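Local coordinates for frataxin homolog, mitochondrial (Saccharomyces cerevisiae, PDB 3OEQ), which delivers ferrous iron for heme and iron-sulfur cluster synthesis, oxidises it to ferric iron, and stores it as a ferrihydrite mineral when oligomerised, at residues 24-29 with 96-101; 46-51 with 60-65. The protein carries 1 engineered substitution. All coordinates share one frame; numbering follows the deposited sequence.

Contact 1 (24-29 with 96-101); sequences EEADDY and GEWVSL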
loop_
_atom_site.group_PDB
_atom_site.type_symbol
_atom_site.label_atom_id
_atom_site.label_comp_id
_atom_site.label_asym_id
_atom_site.label_seq_id
_atom_site.Cartn_x
_atom_site.Cartn_y
_atom_site.Cartn_z
ATOM N N GLU A 24 12.617 1.206 -7.254
ATOM C CA GLU A 24 11.533 0.481 -6.646
ATOM C C GLU A 24 12.075 -0.659 -5.826
ATOM O O GLU A 24 12.858 -1.466 -6.321
ATOM C CB GLU A 24 10.695 -0.141 -7.724
ATOM C CG GLU A 24 10.184 0.800 -8.724
ATOM C CD GLU A 24 8.678 0.723 -8.796
ATOM O OE1 GLU A 24 8.180 0.942 -9.928
ATOM O OE2 GLU A 24 8.031 0.425 -7.739
ATOM N N GLU A 25 11.647 -0.762 -4.580
ATOM C CA GLU A 25 12.183 -1.768 -3.716
ATOM C C GLU A 25 11.871 -3.176 -4.236
ATOM O O GLU A 25 12.636 -4.128 -4.044
ATOM C CB GLU A 25 11.675 -1.527 -2.314
ATOM C CG GLU A 25 10.478 -0.606 -2.292
ATOM C CD GLU A 25 10.846 0.835 -2.176
ATOM O OE1 GLU A 25 11.308 1.244 -1.088
ATOM O OE2 GLU A 25 10.652 1.556 -3.165
ATOM N N ALA A 26 10.757 -3.297 -4.938
ATOM C CA ALA A 26 10.448 -4.518 -5.674
ATOM C C ALA A 26 11.431 -4.781 -6.814
ATOM O O ALA A 26 11.843 -5.919 -7.001
ATOM C CB ALA A 26 9.048 -4.474 -6.190
ATOM N N ASP A 27 11.800 -3.733 -7.566
ATOM C CA ASP A 27 12.831 -3.815 -8.607
ATOM C C ASP A 27 14.180 -4.309 -8.058
ATOM O O ASP A 27 14.799 -5.218 -8.621
ATOM C CB ASP A 27 12.985 -2.482 -9.341
ATOM C CG ASP A 27 12.146 -2.397 -10.609
ATOM O OD1 ASP A 27 12.201 -1.376 -11.288
ATOM O OD2 ASP A 27 11.430 -3.344 -10.947
ATOM N N ASP A 28 14.586 -3.722 -6.937
ATOM C CA ASP A 28 15.767 -4.129 -6.190
ATOM C C ASP A 28 15.754 -5.608 -5.878
ATOM O O ASP A 28 16.769 -6.283 -6.047
ATOM C CB ASP A 28 15.870 -3.351 -4.871
ATOM C CG ASP A 28 16.601 -2.016 -5.005
ATOM O OD1 ASP A 28 17.160 -1.685 -6.085
ATOM O OD2 ASP A 28 16.596 -1.307 -3.983
ATOM N N TYR A 29 14.604 -6.112 -5.419
ATOM C CA TYR A 29 14.466 -7.528 -5.020
ATOM C C TYR A 29 14.647 -8.482 -6.175
ATOM O O TYR A 29 15.363 -9.456 -6.079
ATOM C CB TYR A 29 13.113 -7.772 -4.373
ATOM C CG TYR A 29 13.028 -9.108 -3.704
ATOM C CD1 TYR A 29 13.487 -9.282 -2.413
ATOM C CD2 TYR A 29 12.475 -10.195 -4.351
ATOM C CE1 TYR A 29 13.409 -10.501 -1.788
ATOM C CE2 TYR A 29 12.393 -11.418 -3.732
ATOM C CZ TYR A 29 12.869 -11.559 -2.449
ATOM O OH TYR A 29 12.797 -12.769 -1.827
ATOM N N GLY A 96 11.906 -4.448 6.092
ATOM C CA GLY A 96 12.988 -4.667 5.170
ATOM C C GLY A 96 12.892 -5.982 4.441
ATOM O O GLY A 96 13.604 -6.179 3.479
ATOM N N GLU A 97 12.034 -6.897 4.879
ATOM C CA GLU A 97 11.817 -8.106 4.070
ATOM C C GLU A 97 10.370 -8.296 3.576
ATOM O O GLU A 97 9.436 -7.751 4.142
ATOM C CB GLU A 97 12.460 -9.377 4.694
ATOM C CG GLU A 97 12.709 -10.602 3.705
ATOM C CD GLU A 97 13.798 -10.425 2.646
ATOM O OE1 GLU A 97 14.883 -11.012 2.817
ATOM O OE2 GLU A 97 13.552 -9.750 1.637
ATOM N N TRP A 98 10.238 -9.050 2.488
ATOM C CA TRP A 98 9.009 -9.206 1.715
ATOM C C TRP A 98 8.155 -10.346 2.221
ATOM O O TRP A 98 8.536 -11.491 2.197
ATOM C CB TRP A 98 9.328 -9.391 0.220
ATOM C CG TRP A 98 9.919 -8.182 -0.408
ATOM C CD1 TRP A 98 11.226 -7.833 -0.437
ATOM C CD2 TRP A 98 9.209 -7.131 -1.078
ATOM N NE1 TRP A 98 11.382 -6.642 -1.075
ATOM C CE2 TRP A 98 10.159 -6.190 -1.487
ATOM C CE3 TRP A 98 7.858 -6.895 -1.368
ATOM C CZ2 TRP A 98 9.801 -5.037 -2.162
ATOM C CZ3 TRP A 98 7.523 -5.764 -2.026
ATOM C CH2 TRP A 98 8.474 -4.852 -2.412
ATOM N N VAL A 99 6.953 -9.988 2.612
ATOM C CA VAL A 99 6.106 -10.756 3.493
ATOM C C VAL A 99 4.723 -10.876 2.906
ATOM O O VAL A 99 4.180 -9.939 2.360
ATOM C CB VAL A 99 6.086 -10.076 4.890
ATOM C CG1 VAL A 99 4.684 -9.933 5.474
ATOM C CG2 VAL A 99 7.066 -10.774 5.828
ATOM N N SER A 100 4.178 -12.070 3.006
ATOM C CA SER A 100 2.837 -12.396 2.547
ATOM C C SER A 100 1.702 -11.658 3.272
ATOM O O SER A 100 1.616 -11.660 4.489
ATOM C CB SER A 100 2.662 -13.907 2.656
ATOM O OG SER A 100 1.324 -14.261 2.863
ATOM N N LEU A 101 0.827 -11.035 2.495
ATOM C CA LEU A 101 -0.416 -10.462 3.023
ATOM C C LEU A 101 -1.294 -11.536 3.647
ATOM O O LEU A 101 -1.848 -11.319 4.707
ATOM C CB LEU A 101 -1.172 -9.660 1.959
ATOM C CG LEU A 101 -0.423 -8.459 1.346
ATOM C CD1 LEU A 101 -1.239 -7.799 0.261
ATOM C CD2 LEU A 101 -0.002 -7.418 2.349
#
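Tyr29 and Trp98 present their rings to each other at a slant, neither stacked nor edge-to-face: the Tyr29 ring and the five-membered ring of Trp98 have centroids 4.6 Å apart and planes inclined at 58°. The two side chains slide past each other in opposite directions, Tyr29 CD1 coming to 3.3 Å from Trp98 CD1. Having CG anti to its backbone N (chi1 -168°) sets Tyr29 CG beside the indole. At the edge of the indole, near its plane, sits the carbonyl carbon of Glu25, 3.5 Å from Trp98 CZ2. Ala26 adds its CB at 3.8 Å from Trp98 CH2. The edge of the tyrosine, in turn, receives a carboxylate: Glu97 OE2 lies 3.5 Å from Tyr29 CE1, with ring and carboxylate planes almost perpendicular. A bend at chi2 turns the Glu97 carboxylate carbon toward the backbone of the next residue, where OE2 accepts a weak hydrogen bond from Trp98 N. The case illustrates how helix 25-37 packs on the sheet of the frataxin alpha/beta sandwich, here at the outermost strand of this chain's sheet: the axes of the short segments 25-29 and 98-100, their directions 100° apart, approach to 12.0 Å, and Trp98 fills part of that distance. No hydrogen bond links the two segments. An alanine in place of Trp98 would probably open a gap beneath this first helical turn, leaving the Ala26 methyl and the Tyr29 ring without their indole partner. Beyond the ring, Tyr29 OH is hydrogen-bonded to Thr108 OG1, while Leu107 of helix 107-120 packs against both Tyr29 and Trp98.

Contact 2 (46-51 with 60-65); sequences DCIPDV and LEIPAF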
loop_
_atom_site.group_PDB
_atom_site.type_symbol
_atom_site.label_atom_id
_atom_site.label_comp_id
_atom_site.label_asym_id
_atom_site.label_seq_id
_atom_site.Cartn_x
_atom_site.Cartn_y
_atom_site.Cartn_z
ATOM N N ASP A 46 20.086 -31.048 -13.712
ATOM C CA ASP A 46 19.519 -30.834 -15.044
ATOM C C ASP A 46 18.344 -29.821 -14.935
ATOM O O ASP A 46 18.109 -29.031 -15.849
ATOM C CB ASP A 46 19.040 -32.158 -15.667
ATOM N N CYS A 47 17.709 -29.789 -13.759
ATOM C CA CYS A 47 16.269 -29.531 -13.579
ATOM C C CYS A 47 15.741 -28.102 -13.252
ATOM O O CYS A 47 14.590 -27.949 -12.808
ATOM C CB CYS A 47 15.763 -30.491 -12.505
ATOM S SG CYS A 47 16.682 -30.249 -10.969
ATOM N N ILE A 48 16.563 -27.079 -13.467
ATOM C CA ILE A 48 16.091 -25.693 -13.509
ATOM C C ILE A 48 16.743 -24.971 -14.701
ATOM O O ILE A 48 17.663 -24.172 -14.510
ATOM C CB ILE A 48 16.296 -24.936 -12.142
ATOM C CG1 ILE A 48 17.719 -24.440 -11.942
ATOM C CG2 ILE A 48 15.929 -25.818 -10.956
ATOM C CD1 ILE A 48 17.955 -23.863 -10.565
ATOM N N PRO A 49 16.277 -25.262 -15.943
ATOM C CA PRO A 49 16.982 -24.856 -17.186
ATOM C C PRO A 49 17.052 -23.359 -17.530
ATOM O O PRO A 49 17.963 -22.963 -18.259
ATOM C CB PRO A 49 16.226 -25.612 -18.292
ATOM C CG PRO A 49 14.872 -25.834 -17.738
ATOM C CD PRO A 49 15.052 -26.022 -16.247
ATOM N N ASP A 50 16.100 -22.551 -17.032
ATOM C CA ASP A 50 15.967 -21.131 -17.410
ATOM C C ASP A 50 15.341 -20.238 -16.333
ATOM O O ASP A 50 14.408 -20.630 -15.638
ATOM C CB ASP A 50 15.165 -20.993 -18.707
ATOM C CG ASP A 50 15.503 -19.728 -19.481
ATOM O OD1 ASP A 50 16.353 -18.925 -19.053
ATOM O OD2 ASP A 50 14.916 -19.537 -20.550
ATOM N N VAL A 51 15.923 -19.045 -16.191
ATOM C CA VAL A 51 15.323 -17.865 -15.559
ATOM C C VAL A 51 15.394 -16.750 -16.612
ATOM O O VAL A 51 16.425 -16.583 -17.270
ATOM C CB VAL A 51 16.095 -17.385 -14.306
ATOM C CG1 VAL A 51 15.281 -17.548 -13.068
ATOM C CG2 VAL A 51 17.430 -18.068 -14.179
ATOM N N LEU A 60 10.526 -18.494 -14.169
ATOM C CA LEU A 60 11.472 -19.495 -13.710
ATOM C C LEU A 60 11.017 -20.921 -14.080
ATOM O O LEU A 60 10.127 -21.465 -13.429
ATOM C CB LEU A 60 11.739 -19.329 -12.206
ATOM C CG LEU A 60 12.596 -20.352 -11.454
ATOM C CD1 LEU A 60 14.031 -20.285 -11.878
ATOM C CD2 LEU A 60 12.467 -20.232 -9.932
ATOM N N GLU A 61 11.627 -21.497 -15.131
ATOM C CA GLU A 61 11.438 -22.922 -15.525
ATOM C C GLU A 61 12.024 -23.924 -14.546
ATOM O O GLU A 61 13.211 -23.942 -14.268
ATOM C CB GLU A 61 12.053 -23.235 -16.886
ATOM C CG GLU A 61 11.750 -22.245 -17.965
ATOM C CD GLU A 61 10.656 -22.710 -18.845
ATOM O OE1 GLU A 61 10.928 -23.461 -19.791
ATOM O OE2 GLU A 61 9.523 -22.309 -18.582
ATOM N N ILE A 62 11.161 -24.781 -14.049
ATOM C CA ILE A 62 11.552 -25.807 -13.134
ATOM C C ILE A 62 10.653 -26.996 -13.500
ATOM O O ILE A 62 9.573 -27.134 -12.910
ATOM C CB ILE A 62 11.378 -25.327 -11.673
ATOM C CG1 ILE A 62 12.472 -24.331 -11.310
ATOM C CG2 ILE A 62 11.385 -26.492 -10.694
ATOM C CD1 ILE A 62 12.447 -23.962 -9.887
ATOM N N PRO A 63 11.100 -27.852 -14.476
ATOM C CA PRO A 63 10.323 -28.907 -15.144
ATOM C C PRO A 63 9.740 -29.915 -14.185
ATOM O O PRO A 63 8.653 -30.403 -14.426
ATOM C CB PRO A 63 11.358 -29.579 -16.032
ATOM C CG PRO A 63 12.384 -28.537 -16.229
ATOM C CD PRO A 63 12.503 -27.911 -14.913
ATOM N N ALA A 64 10.452 -30.215 -13.102
ATOM C CA ALA A 64 9.886 -30.965 -11.978
ATOM C C ALA A 64 8.460 -30.517 -11.553
ATOM O O ALA A 64 7.590 -31.357 -11.325
ATOM C CB ALA A 64 10.851 -30.926 -10.787
ATOM N N PHE A 65 8.226 -29.198 -11.471
ATOM C CA PHE A 65 6.943 -28.630 -10.979
ATOM C C PHE A 65 6.058 -27.877 -11.986
ATOM O O PHE A 65 4.850 -27.825 -11.835
ATOM C CB PHE A 65 7.189 -27.742 -9.765
ATOM C CG PHE A 65 8.047 -28.381 -8.716
ATOM C CD1 PHE A 65 7.679 -29.617 -8.143
ATOM C CD2 PHE A 65 9.224 -27.760 -8.294
ATOM C CE1 PHE A 65 8.479 -30.219 -7.158
ATOM C CE2 PHE A 65 10.029 -28.339 -7.321
ATOM C CZ PHE A 65 9.656 -29.578 -6.744
#
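Val51 and Leu60 lie side by side and point the same way, as expected of an antiparallel non-hydrogen-bonded pair, with Val51 CG1 meeting Leu60 CD1. Leu60 has CG anti to its backbone N (chi1 174°), and CD1 extends from there to the valine. Farther from the turn the same apolar layer is continued by Ile48 and Ile62, again side by side and pointing the same way, with Ile48 CG2 3.8 Å from Ile62 CG1. These four residues are buried and form the closely packed part of the contact. Between the backbones a single hydrogen bond crosses, from Glu61 N to Asp50 O at 3.0 Å and somewhat bent (133° at the hydrogen). Beside it Glu61 O faces Ile48 CA in a CA-H...O contact of 3.5 Å, and beyond lie Pro49 on one segment and, after Ile62, Pro63 on the other, whose nitrogens carry no hydrogen to donate. The two prolines are exposed and meet tip to tip through their ring carbons. The other side of the hairpin is looser and polar. Here Asp50 CB and Glu61 CG touch at 3.7 Å, while the acidic ends stay apart, with Asp50 OD2 5.6 Å from Glu61 OE1; like charges at this range probably repel one another mildly. A second subunit brings Pro11 against Glu61 and sets its own Glu13 carboxylate near that of Glu61. This is the open end of the beta hairpin formed by strands 50-53 and 57-61, with Leu37 of helix 25-37 packed against Val51 and Leu60, and Tyr68 of strand 68-71 against Leu60 and Ile62.

How the contacts relate
Both contacts serve one antiparallel sheet, but at its two opposite margins within this chain: contact 1 involves outermost strand 98-100, contact 2 outermost strand 50-53. Helix 25-37 reaches both, its first turn entering contact 1 and its Leu37 packing beside contact 2. Both are partly buried; the centre of contact 1 is about 6 Å from the chain's centre and that of contact 2 about 18 Å. The two centres are 23 Å apart and their atoms do not touch. Chemistry follows position. A helix meets a strand through aromatic packing without hydrogen bonds in contact 1, while adjacent strands in contact 2 combine backbone pairing, aliphatic packing, exposed prolines and partly exposed acidic side chains.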